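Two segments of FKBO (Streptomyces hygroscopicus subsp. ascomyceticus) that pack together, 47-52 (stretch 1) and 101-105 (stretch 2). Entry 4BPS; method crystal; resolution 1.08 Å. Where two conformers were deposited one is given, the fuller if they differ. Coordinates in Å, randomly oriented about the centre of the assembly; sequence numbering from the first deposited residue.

Stretch 1 (47-52) GHTDVS
Stretch 2 (101-105) GVVRT

Residues 47-52 run as an extended segment across residues 101-105, part of a strand that begins earlier in the chain, without pairing to it. The CA 48 to 51 direction diverges by 120° from CA 102 to 104, and no hydrogen bond joins the two stretches. The nearest CA atoms across the contact are Val51 CA and Val103 CA, 6.3 Å apart, and the contact buries 263 Å² in total, most of it on Arg104 and Val51.

The strand is strongly extended (phi -130 to -155°, psi 138 to 163°), so its side chains alternate: Val102 and Arg104 direct CA-to-CB toward the first stretch, whereas Val103 (chi1 p) points away. Stretch 1 is also extended, from His48 (-139/168) and Thr49 (-141/178) through Asp50 (-73/177) to Val51 (-98/136).

Val51 (chi1 174°, t) points toward the strand and fits its branched side chain over the peptide chain. Its CG1 lies 3.4 Å from Val102 O, while CG2 meets Val102 CG1 at 3.8 Å, Val103 CA at 4.1 Å and Arg104 CD at 3.7 Å. Val102, also t (179°), is buried and supplies a compact apolar surface beneath it.

Arg104 reaches along stretch 1 with chi1 68° (p), chi2 -166° (t), chi3 -61° (m) and chi4 142°. Its methylenes serve the apolar contact with Val51 and pass Asp50, with CD 4.3 Å from Asp50 CA; the guanidinium continues to Thr49 and His48. Thr49 O sits over one face of this group, 3.1 Å from Arg104 NH1, a position with poor angles for hydrogen bonding. NH1 and NH2 are hydrogen-bonded elsewhere in the structure. His48 (chi1 67°, p; chi2 -89°) points toward the strand, bringing CB to 3.4 Å from Arg104 NH2 and CD2 over the guanidinium face. Thr49 (p) turns away, its OG1 donating to Asp50 O at 2.8 Å.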

# COMPACT_ATOMS: atom_id res chain seq x y z
N GLY A 47 -9.35 12.89 9.06
CA GLY A 47 -8.32 13.79 9.52
C GLY A 47 -6.98 13.07 9.60
O GLY A 47 -6.85 11.92 9.15
N HIS A 48 -5.98 13.76 10.13
CA HIS A 48 -4.66 13.15 10.25
C HIS A 48 -4.05 13.52 11.61
O HIS A 48 -4.58 14.38 12.34
CB HIS A 48 -3.74 13.55 9.09
CG HIS A 48 -3.35 14.99 9.05
ND1 HIS A 48 -4.08 15.94 8.38
CD2 HIS A 48 -2.28 15.64 9.58
CE1 HIS A 48 -3.49 17.12 8.52
NE2 HIS A 48 -2.39 16.96 9.24
N THR A 49 -2.96 12.84 11.94
CA THR A 49 -2.22 13.08 13.17
C THR A 49 -0.72 12.97 12.85
O THR A 49 -0.33 12.64 11.73
CB THR A 49 -2.55 12.04 14.27
OG1 THR A 49 -2.10 10.74 13.86
CG2 THR A 49 -4.02 11.97 14.57
N ASP A 50 0.10 13.20 13.88
CA ASP A 50 1.52 12.86 13.77
C ASP A 50 1.70 11.34 13.84
O ASP A 50 0.73 10.58 13.97
CB ASP A 50 2.38 13.60 14.83
CG ASP A 50 2.22 13.05 16.27
OD1 ASP A 50 1.35 12.20 16.54
OD2 ASP A 50 3.00 13.52 17.14
N VAL A 51 2.94 10.91 13.69
CA VAL A 51 3.30 9.51 13.87
C VAL A 51 3.86 9.36 15.28
O VAL A 51 4.70 10.18 15.72
CB VAL A 51 4.37 9.09 12.86
CG1 VAL A 51 4.85 7.70 13.13
CG2 VAL A 51 3.84 9.22 11.43
N SER A 52 3.45 8.31 16.00
CA SER A 52 3.94 8.11 17.35
C SER A 52 3.91 6.62 17.65
O SER A 52 3.39 5.82 16.86
CB SER A 52 3.07 8.87 18.38
OG SER A 52 1.77 8.32 18.42
N GLY A 101 6.91 -0.03 9.78
CA GLY A 101 7.24 1.37 10.03
C GLY A 101 6.25 2.32 9.39
O GLY A 101 5.58 2.01 8.40
N VAL A 102 6.18 3.53 9.97
CA VAL A 102 5.32 4.58 9.51
C VAL A 102 6.04 5.91 9.65
O VAL A 102 6.68 6.14 10.67
CB VAL A 102 4.07 4.63 10.48
CG1 VAL A 102 3.11 5.73 10.08
CG2 VAL A 102 3.37 3.27 10.62
N VAL A 103 5.93 6.78 8.64
CA VAL A 103 6.62 8.06 8.66
C VAL A 103 5.84 9.02 7.77
O VAL A 103 5.18 8.59 6.82
CB VAL A 103 8.08 7.90 8.16
CG1 VAL A 103 8.16 7.27 6.76
CG2 VAL A 103 8.85 9.21 8.22
N ARG A 104 5.87 10.31 8.06
CA ARG A 104 5.18 11.27 7.20
C ARG A 104 5.92 12.58 7.10
O ARG A 104 6.78 12.89 7.93
CB ARG A 104 3.72 11.44 7.68
CG ARG A 104 3.56 12.13 9.02
CD ARG A 104 2.17 11.97 9.61
NE ARG A 104 1.18 12.56 8.71
CZ ARG A 104 -0.03 12.06 8.45
NH1 ARG A 104 -0.49 11.00 9.12
NH2 ARG A 104 -0.80 12.66 7.56
N THR A 105 5.56 13.36 6.08
CA THR A 105 6.09 14.69 5.87
C THR A 105 4.92 15.64 5.67
O THR A 105 3.90 15.27 5.11
CB THR A 105 7.09 14.70 4.72
OG1 THR A 105 7.72 15.98 4.66
CG2 THR A 105 6.41 14.42 3.37